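Local coordinates for protein N-acetylneuraminate lyase (Peptoclostridium difficile, PDB 4WOZ) that is a lyase of the dihydrodipicolinate synthetase family, built on a TIM-barrel fold, at residues I136-D141 with F166-I171. Numbering follows the deposited sequence.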
# COMPACT_ATOMS: atom_id res chain seq x y z
N ILE A 136 -20.05 -4.25 22.64
CA ILE A 136 -21.27 -4.05 21.88
C ILE A 136 -22.30 -5.16 22.05
O ILE A 136 -23.42 -4.91 22.48
CB ILE A 136 -20.97 -3.89 20.37
CG1 ILE A 136 -20.18 -2.60 20.14
CG2 ILE A 136 -22.26 -3.90 19.57
CD1 ILE A 136 -19.76 -2.39 18.70
N ILE A 137 -21.92 -6.39 21.71
CA ILE A 137 -22.85 -7.52 21.78
C ILE A 137 -23.22 -7.98 23.19
O ILE A 137 -24.29 -8.55 23.39
CB ILE A 137 -22.33 -8.74 20.98
CG1 ILE A 137 -23.44 -9.77 20.80
CG2 ILE A 137 -21.15 -9.38 21.71
CD1 ILE A 137 -24.66 -9.24 20.04
N ASN A 138 -22.34 -7.75 24.16
CA ASN A 138 -22.64 -8.17 25.53
C ASN A 138 -23.61 -7.19 26.18
O ASN A 138 -24.24 -7.52 27.20
CB ASN A 138 -21.36 -8.27 26.37
CG ASN A 138 -20.39 -9.30 25.83
OD1 ASN A 138 -20.80 -10.35 25.32
ND2 ASN A 138 -19.10 -9.02 25.96
N SER A 139 -23.74 -6.01 25.60
CA SER A 139 -24.64 -4.98 26.11
C SER A 139 -26.10 -5.25 25.80
O SER A 139 -26.98 -4.64 26.40
CB SER A 139 -24.27 -3.61 25.54
OG SER A 139 -23.03 -3.15 26.04
N VAL A 140 -26.37 -6.16 24.86
CA VAL A 140 -27.75 -6.45 24.49
C VAL A 140 -28.07 -7.92 24.29
O VAL A 140 -27.18 -8.77 24.24
CB VAL A 140 -28.14 -5.70 23.20
CG1 VAL A 140 -27.97 -4.20 23.39
CG2 VAL A 140 -27.30 -6.19 22.03
N ASP A 141 -29.36 -8.21 24.18
CA ASP A 141 -29.82 -9.57 23.97
C ASP A 141 -30.09 -9.73 22.47
O ASP A 141 -31.24 -9.74 22.03
CB ASP A 141 -31.10 -9.81 24.78
CG ASP A 141 -31.58 -11.24 24.69
OD1 ASP A 141 -30.74 -12.16 24.84
OD2 ASP A 141 -32.80 -11.45 24.49
N PHE A 166 -14.97 -15.11 17.33
CA PHE A 166 -16.02 -16.12 17.28
C PHE A 166 -16.15 -16.94 18.56
O PHE A 166 -16.97 -17.85 18.64
CB PHE A 166 -15.81 -17.07 16.10
CG PHE A 166 -16.17 -16.47 14.76
CD1 PHE A 166 -17.37 -15.81 14.59
CD2 PHE A 166 -15.30 -16.59 13.68
CE1 PHE A 166 -17.71 -15.27 13.36
CE2 PHE A 166 -15.63 -16.05 12.44
CZ PHE A 166 -16.84 -15.39 12.28
N GLU A 167 -15.34 -16.62 19.57
CA GLU A 167 -15.42 -17.33 20.84
C GLU A 167 -16.76 -16.97 21.47
O GLU A 167 -17.40 -17.80 22.12
CB GLU A 167 -14.28 -16.89 21.77
CG GLU A 167 -12.88 -17.17 21.24
CD GLU A 167 -12.61 -18.64 21.01
OE1 GLU A 167 -13.25 -19.23 20.10
OE2 GLU A 167 -11.77 -19.21 21.73
N ASN A 168 -17.18 -15.73 21.26
CA ASN A 168 -18.44 -15.23 21.78
C ASN A 168 -19.58 -15.86 20.98
O ASN A 168 -19.76 -15.56 19.80
CB ASN A 168 -18.49 -13.70 21.63
CG ASN A 168 -19.68 -13.08 22.34
OD1 ASN A 168 -20.82 -13.51 22.16
ND2 ASN A 168 -19.42 -12.06 23.14
N GLU A 169 -20.34 -16.74 21.62
CA GLU A 169 -21.45 -17.43 20.96
C GLU A 169 -22.49 -16.49 20.37
O GLU A 169 -23.29 -16.89 19.52
CB GLU A 169 -22.12 -18.40 21.94
CG GLU A 169 -22.81 -17.72 23.11
CD GLU A 169 -23.40 -18.72 24.09
OE1 GLU A 169 -24.21 -19.58 23.66
OE2 GLU A 169 -23.07 -18.64 25.30
N LYS A 170 -22.50 -15.23 20.81
CA LYS A 170 -23.46 -14.27 20.28
C LYS A 170 -22.96 -13.63 18.99
O LYS A 170 -23.71 -12.93 18.30
CB LYS A 170 -23.78 -13.21 21.35
CG LYS A 170 -24.47 -13.81 22.58
CD LYS A 170 -25.32 -12.80 23.35
CE LYS A 170 -24.49 -11.75 24.05
NZ LYS A 170 -25.36 -10.73 24.72
N ILE A 171 -21.69 -13.86 18.67
CA ILE A 171 -21.12 -13.35 17.42
C ILE A 171 -21.31 -14.54 16.46
O ILE A 171 -20.52 -15.48 16.43
CB ILE A 171 -19.63 -12.99 17.61
CG1 ILE A 171 -19.52 -11.85 18.63
CG2 ILE A 171 -19.02 -12.56 16.27
CD1 ILE A 171 -18.11 -11.38 18.90
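Lys170 reaches from the turn before strand 171-176 to two main-chain carbonyls, Ile137 O and Val140 O, where helix 126-138 gives way to a loop, a polar contact at the end of the barrel where the strands begin. Lys170 NZ donates hydrogen bonds to both, 2.8 Å to Ile137 O. The bond to Val140 O, 2.7 Å from Lys170 NZ, is the straighter at the acceptor, with a C=O...N angle of 167°, whereas at Ile137 O the ammonium stands somewhat tilted from the carbonyl plane. Helix C-termini present carbonyls lacking regular intrahelical partners; here the weak 3.5 Å bond from Val140 N to Ile137 O is supplemented by the lysine, whose charge probably also suits the negative end of the helix dipole. In this eight-stranded (beta/alpha) TIM barrel, the two segments lead into adjacent parallel strands, 144-147 and 171-176, and the backbone of Lys170 is hydrogen-bonded to Leu144. The aliphatic part of the lysine crosses Ile137, CB resting 3.5 Å from Ile137 CG1, which lies anti to the backbone N (chi1 -167°) while CG2 turns to Asn168. Asn168 does two jobs. Its OD1 accepts from Lys170 N at 2.8 Å, an Asx turn within the type I turn Asn168-Ile171, and its ND2 donates to Asn138 OD1 at 3.1 Å, the two amide planes only 14° apart. Ile137, which also packs on Leu144 and Ile114 of the barrel strands, brings CG2 to 4.3 Å from Ile171 CG1.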